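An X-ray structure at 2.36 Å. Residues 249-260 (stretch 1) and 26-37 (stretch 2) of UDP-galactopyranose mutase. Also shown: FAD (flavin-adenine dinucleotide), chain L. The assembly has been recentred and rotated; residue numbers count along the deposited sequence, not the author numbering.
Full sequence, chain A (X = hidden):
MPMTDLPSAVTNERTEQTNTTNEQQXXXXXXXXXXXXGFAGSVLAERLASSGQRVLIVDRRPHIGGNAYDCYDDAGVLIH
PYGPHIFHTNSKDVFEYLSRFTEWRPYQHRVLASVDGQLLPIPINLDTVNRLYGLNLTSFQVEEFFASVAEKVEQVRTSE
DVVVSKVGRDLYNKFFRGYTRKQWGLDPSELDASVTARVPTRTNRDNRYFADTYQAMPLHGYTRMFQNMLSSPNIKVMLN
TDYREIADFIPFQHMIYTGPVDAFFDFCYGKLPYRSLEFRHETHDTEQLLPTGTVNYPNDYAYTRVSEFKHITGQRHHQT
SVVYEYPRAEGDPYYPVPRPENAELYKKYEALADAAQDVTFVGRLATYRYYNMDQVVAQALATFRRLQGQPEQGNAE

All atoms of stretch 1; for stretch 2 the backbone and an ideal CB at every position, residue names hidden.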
# COMPACT_ATOMS: atom_id res chain seq x y z
N PHE A 249 5.35 1.86 -27.58
CA PHE A 249 4.10 2.51 -27.96
C PHE A 249 3.67 3.72 -27.12
O PHE A 249 2.88 4.53 -27.57
CB PHE A 249 2.95 1.50 -28.09
CG PHE A 249 2.66 0.73 -26.82
CD1 PHE A 249 3.17 -0.54 -26.64
CD2 PHE A 249 1.86 1.28 -25.84
CE1 PHE A 249 2.89 -1.25 -25.48
CE2 PHE A 249 1.57 0.58 -24.68
CZ PHE A 249 2.09 -0.69 -24.50
N ILE A 250 4.18 3.85 -25.91
CA ILE A 250 3.84 5.04 -25.14
C ILE A 250 4.81 6.15 -25.46
O ILE A 250 6.00 6.02 -25.21
CB ILE A 250 3.81 4.79 -23.62
CG1 ILE A 250 2.71 3.80 -23.24
CG2 ILE A 250 3.58 6.09 -22.88
CD1 ILE A 250 2.57 3.62 -21.74
N PRO A 251 4.31 7.27 -26.01
CA PRO A 251 5.16 8.40 -26.37
C PRO A 251 5.74 9.16 -25.17
O PRO A 251 4.99 9.56 -24.27
CB PRO A 251 4.22 9.31 -27.17
CG PRO A 251 2.86 8.95 -26.72
CD PRO A 251 2.89 7.51 -26.32
N PHE A 252 7.07 9.35 -25.17
CA PHE A 252 7.76 10.16 -24.18
C PHE A 252 8.91 10.95 -24.81
O PHE A 252 9.54 10.48 -25.75
CB PHE A 252 8.29 9.30 -23.02
CG PHE A 252 9.28 8.23 -23.46
CD1 PHE A 252 10.64 8.47 -23.40
CD2 PHE A 252 8.83 7.00 -23.91
CE1 PHE A 252 11.56 7.48 -23.79
CE2 PHE A 252 9.73 6.00 -24.29
CZ PHE A 252 11.10 6.25 -24.23
N GLN A 253 9.20 12.13 -24.28
CA GLN A 253 10.25 12.99 -24.81
C GLN A 253 11.64 12.72 -24.23
O GLN A 253 12.65 12.86 -24.92
CB GLN A 253 9.89 14.47 -24.60
CG GLN A 253 8.66 14.90 -25.37
CD GLN A 253 8.81 14.63 -26.86
OE1 GLN A 253 9.58 15.31 -27.55
NE2 GLN A 253 8.09 13.62 -27.36
N HIS A 254 11.69 12.37 -22.95
CA HIS A 254 12.97 12.07 -22.31
C HIS A 254 12.82 10.93 -21.31
O HIS A 254 11.77 10.77 -20.69
CB HIS A 254 13.54 13.31 -21.61
CG HIS A 254 14.98 13.18 -21.24
ND1 HIS A 254 16.00 13.62 -22.05
CD2 HIS A 254 15.57 12.62 -20.16
CE1 HIS A 254 17.17 13.35 -21.48
NE2 HIS A 254 16.93 12.74 -20.33
N MET A 255 13.87 10.12 -21.17
CA MET A 255 13.86 9.00 -20.23
C MET A 255 14.85 9.21 -19.09
O MET A 255 15.99 9.66 -19.29
CB MET A 255 14.15 7.66 -20.93
CG MET A 255 14.21 6.50 -19.94
SD MET A 255 14.63 4.86 -20.58
CE MET A 255 13.10 4.44 -21.42
N ILE A 256 14.39 8.90 -17.88
CA ILE A 256 15.26 8.83 -16.71
C ILE A 256 15.28 7.37 -16.27
O ILE A 256 14.25 6.81 -15.93
CB ILE A 256 14.75 9.77 -15.59
CG1 ILE A 256 14.88 11.22 -16.05
CG2 ILE A 256 15.56 9.56 -14.30
CD1 ILE A 256 14.54 12.24 -15.00
N TYR A 257 16.46 6.75 -16.33
CA TYR A 257 16.60 5.33 -16.04
C TYR A 257 17.35 5.12 -14.71
O TYR A 257 18.40 5.73 -14.48
CB TYR A 257 17.31 4.60 -17.21
CG TYR A 257 17.50 3.10 -17.00
CD1 TYR A 257 16.47 2.21 -17.26
CD2 TYR A 257 18.71 2.59 -16.55
CE1 TYR A 257 16.64 0.84 -17.06
CE2 TYR A 257 18.89 1.24 -16.36
CZ TYR A 257 17.86 0.36 -16.61
OH TYR A 257 18.05 -1.00 -16.41
N THR A 258 16.79 4.28 -13.84
CA THR A 258 17.38 4.03 -12.51
C THR A 258 17.60 2.54 -12.26
O THR A 258 17.91 2.12 -11.14
CB THR A 258 16.55 4.68 -11.37
OG1 THR A 258 15.35 3.93 -11.12
CG2 THR A 258 16.19 6.14 -11.70
N GLY A 259 17.45 1.73 -13.30
CA GLY A 259 17.75 0.31 -13.21
C GLY A 259 19.24 0.04 -13.41
O GLY A 259 20.02 0.97 -13.56
N PRO A 260 19.63 -1.24 -13.41
CA PRO A 260 21.04 -1.61 -13.63
C PRO A 260 21.50 -1.20 -15.04
O PRO A 260 20.72 -1.33 -15.97
CB PRO A 260 21.03 -3.14 -13.51
CG PRO A 260 19.63 -3.54 -13.15
CD PRO A 260 18.73 -2.40 -13.45
N UNK A 26 4.53 12.59 -34.53
CA UNK A 26 3.81 11.68 -33.63
C UNK A 26 3.56 12.33 -32.26
O UNK A 26 4.12 13.38 -31.96
CB UNK A 26 4.60 10.38 -33.46
N UNK A 27 2.72 11.70 -31.44
CA UNK A 27 2.44 12.24 -30.11
C UNK A 27 3.73 12.54 -29.34
O UNK A 27 4.62 11.70 -29.26
CB UNK A 27 1.57 11.26 -29.32
N UNK A 28 3.83 13.74 -28.80
CA UNK A 28 4.95 14.03 -27.92
C UNK A 28 4.76 13.28 -26.60
O UNK A 28 5.74 12.85 -25.99
CB UNK A 28 5.08 15.54 -27.68
N UNK A 29 3.51 13.10 -26.19
CA UNK A 29 3.20 12.34 -24.98
C UNK A 29 3.87 12.91 -23.75
O UNK A 29 4.00 14.13 -23.63
CB UNK A 29 3.62 10.88 -25.15
N UNK A 30 4.32 12.05 -22.85
CA UNK A 30 4.95 12.50 -21.60
C UNK A 30 6.27 13.23 -21.84
O UNK A 30 7.04 12.88 -22.74
CB UNK A 30 5.19 11.30 -20.68
N UNK A 31 6.54 14.24 -21.02
CA UNK A 31 7.83 14.92 -21.07
C UNK A 31 8.93 13.97 -20.60
O UNK A 31 10.04 13.99 -21.13
CB UNK A 31 7.81 16.19 -20.21
N UNK A 32 8.61 13.13 -19.62
CA UNK A 32 9.58 12.17 -19.07
C UNK A 32 8.95 10.84 -18.74
O UNK A 32 7.92 10.77 -18.05
CB UNK A 32 10.24 12.74 -17.81
N UNK A 33 9.57 9.77 -19.22
CA UNK A 33 9.29 8.43 -18.73
C UNK A 33 10.39 8.15 -17.71
O UNK A 33 11.58 8.24 -18.02
CB UNK A 33 9.25 7.39 -19.85
N UNK A 34 9.99 7.86 -16.47
CA UNK A 34 10.95 7.57 -15.42
C UNK A 34 10.89 6.10 -15.03
O UNK A 34 9.85 5.59 -14.61
CB UNK A 34 10.69 8.46 -14.20
N UNK A 35 12.01 5.41 -15.20
CA UNK A 35 12.08 3.97 -14.94
C UNK A 35 12.61 3.70 -13.54
O UNK A 35 13.78 3.98 -13.24
CB UNK A 35 12.96 3.28 -15.98
N UNK A 36 11.74 3.18 -12.68
CA UNK A 36 12.06 2.92 -11.28
C UNK A 36 11.46 3.96 -10.34
O UNK A 36 11.61 5.16 -10.57
CB UNK A 36 13.58 2.87 -11.09
N UNK A 37 10.78 3.50 -9.29
CA UNK A 37 10.14 4.39 -8.33
C UNK A 37 10.80 4.36 -6.94
O UNK A 37 10.14 4.55 -5.91
CB UNK A 37 8.66 4.02 -8.20
PA FAD L . 16.24 1.31 -6.14
O1A FAD L . 15.60 1.31 -4.88
O2A FAD L . 16.88 0.07 -6.34
O5B FAD L . 15.13 1.52 -7.19
C5B FAD L . 15.29 1.34 -8.55
C4B FAD L . 13.99 0.82 -9.07
O4B FAD L . 14.07 0.63 -10.44
C3B FAD L . 13.72 -0.54 -8.48
O3B FAD L . 12.58 -0.57 -7.68
C2B FAD L . 13.54 -1.44 -9.66
O2B FAD L . 12.47 -2.27 -9.45
C1B FAD L . 13.31 -0.47 -10.78
N9A FAD L . 13.66 -1.05 -12.07
C8A FAD L . 14.81 -1.61 -12.46
N7A FAD L . 14.71 -2.03 -13.70
C5A FAD L . 13.49 -1.76 -14.13
C6A FAD L . 12.84 -1.97 -15.32
N6A FAD L . 13.48 -2.39 -16.36
N1A FAD L . 11.56 -1.58 -15.48
C2A FAD L . 10.90 -0.99 -14.46
N3A FAD L . 11.55 -0.78 -13.29
C4A FAD L . 12.81 -1.16 -13.11
N1 FAD L . 20.55 3.15 2.69
C2 FAD L . 20.61 3.95 3.77
O2 FAD L . 20.76 5.13 3.66
N3 FAD L . 20.50 3.39 4.98
C4 FAD L . 20.32 2.05 5.10
O4 FAD L . 20.22 1.55 6.17
C4X FAD L . 20.28 1.27 4.01
N5 FAD L . 20.12 -0.06 4.15
C5X FAD L . 20.08 -0.84 3.05
C6 FAD L . 19.90 -2.19 3.21
C7 FAD L . 19.85 -3.00 2.10
C7M FAD L . 19.67 -4.45 2.25
C8 FAD L . 19.95 -2.46 0.86
C8M FAD L . 19.90 -3.37 -0.31
C9 FAD L . 20.12 -1.10 0.70
C9A FAD L . 20.19 -0.28 1.80
N10 FAD L . 20.35 1.07 1.67
C10 FAD L . 20.40 1.83 2.79
C1' FAD L . 20.59 1.71 0.35
C2' FAD L . 19.32 2.12 -0.36
O2' FAD L . 18.62 0.95 -0.59
C3' FAD L . 19.58 2.79 -1.71
O3' FAD L . 20.23 3.98 -1.64
C4' FAD L . 18.31 3.28 -2.29
O4' FAD L . 17.33 2.42 -1.80
C5' FAD L . 18.45 3.26 -3.79
O5' FAD L . 17.57 4.06 -4.48
P FAD L . 17.46 3.90 -6.02
O1P FAD L . 16.35 4.63 -6.48
O2P FAD L . 18.64 4.44 -6.57
O3P FAD L . 17.36 2.38 -6.34

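Position 26 has no atom of stretch 1 within 5.5 Å of its ideal CB, so nothing here selects a side chain; it is E26, poorly ordered. At 27 the CB points sideways and lies 3.7 Å from P251 CG, a contact many small or flexible residues could make. The residue is S27, whose carbonyl O lies 3.2 Å from P251 CB. Position 28 points away overall, leaving open space for a long or polar chain, and K28 fits; its O accepts a hydrogen bond from Q253 NE2 (2.8 Å).

Position 29 is decisive. Its phi of 58° favours glycine, and an ideal CB would sit 2.1 Å from P251 O, a clash. G29 leaves room for a CA-H...O contact, G29 CA to P251 O at 3.4 Å.

At 30 the ideal CB lies 4.4 Å from F252 CB, on the same sheet face, with I250 nearby; aliphatic or aromatic groups would suit. F30 places CE1 3.9 Å from I250 CG2, which meets the ring at its edge, while F30 N donates to P251 O (2.9 Å). Position 31 points away, its CB 5.1 Å from Q253 CB, so polar residues are plausible; D31 bonds elsewhere in the structure through OD2.

From 32 to 35 the strand runs parallel to 254-257, with axes at 15°, and side chains alternate between faces. Position 32 shares a face with H254 and I256, inviting a broad, partly apolar group. Y32 brings CD1 to 3.7 Å from H254 CB and 4.1 Å from I256 CD1; its ring meets that of H254 obliquely.

The ideal CB at 33 lies 3.7 Å from F252 CG, with M255 on the same face: leucine, isoleucine or methionine would suit. L33 sets CD2 over the F252 ring, 3.7 Å from its centroid, and 3.7 Å from M255 CE. Its backbone bonds both ways, L33 N to H254 O (2.8 Å) and I256 N to L33 O (2.9 Å).

Position 34 returns to the face of I256, where aliphatic chains fit; I34 CG1 approaches I256 CB at 4.1 Å. At 35 the ideal CB is 3.9 Å from Y257 CD1, and a compact apolar residue would serve. V35 also reaches M255 SD through CG2 (3.9 Å) and FAD N1A through CG1 (3.5 Å). V35 N donates to I256 O (2.7 Å, 174°).

At 36 an ideal CB would fall 2.1 Å from T258 OG1 and jam against the preceding carbonyl, requiring glycine. G36 CA approaches FAD O4B at 3.2 Å. Position 37 points away without contact; A37 is one of many possibilities.

Stretch 2 26-37: ESKGFDYLIVGA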
# COMPACT_ATOMS: atom_id res chain seq x y z
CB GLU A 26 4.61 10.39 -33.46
CG GLU A 26 3.78 9.13 -33.43
CD GLU A 26 4.38 8.03 -34.30
OE1 GLU A 26 4.64 6.92 -33.78
OE2 GLU A 26 4.61 8.28 -35.51
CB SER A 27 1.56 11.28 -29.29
OG SER A 27 0.18 11.47 -29.56
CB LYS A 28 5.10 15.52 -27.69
CG LYS A 28 5.26 16.31 -28.97
CD LYS A 28 5.89 17.66 -28.68
CE LYS A 28 5.60 18.06 -27.24
NZ LYS A 28 6.04 19.45 -26.95
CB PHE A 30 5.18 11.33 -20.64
CG PHE A 30 3.91 10.64 -20.23
CD1 PHE A 30 3.46 9.52 -20.91
CD2 PHE A 30 3.16 11.12 -19.16
CE1 PHE A 30 2.29 8.88 -20.53
CE2 PHE A 30 1.98 10.49 -18.77
CZ PHE A 30 1.54 9.36 -19.46
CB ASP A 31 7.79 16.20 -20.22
CG ASP A 31 6.75 17.19 -20.71
OD1 ASP A 31 6.98 17.82 -21.76
OD2 ASP A 31 5.70 17.35 -20.04
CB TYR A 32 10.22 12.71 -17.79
CG TYR A 32 11.09 13.91 -17.97
CD1 TYR A 32 12.46 13.78 -18.14
CD2 TYR A 32 10.55 15.19 -17.94
CE1 TYR A 32 13.27 14.88 -18.29
CE2 TYR A 32 11.35 16.30 -18.08
CZ TYR A 32 12.71 16.14 -18.26
OH TYR A 32 13.52 17.25 -18.42
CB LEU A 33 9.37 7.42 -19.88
CG LEU A 33 9.47 5.93 -19.56
CD1 LEU A 33 8.29 5.49 -18.74
CD2 LEU A 33 9.54 5.13 -20.86
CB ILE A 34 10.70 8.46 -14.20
CG1 ILE A 34 10.80 9.93 -14.59
CG2 ILE A 34 11.71 8.16 -13.12
CD1 ILE A 34 10.74 10.87 -13.39
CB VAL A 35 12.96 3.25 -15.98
CG1 VAL A 35 12.74 1.73 -15.91
CG2 VAL A 35 12.67 3.77 -17.39
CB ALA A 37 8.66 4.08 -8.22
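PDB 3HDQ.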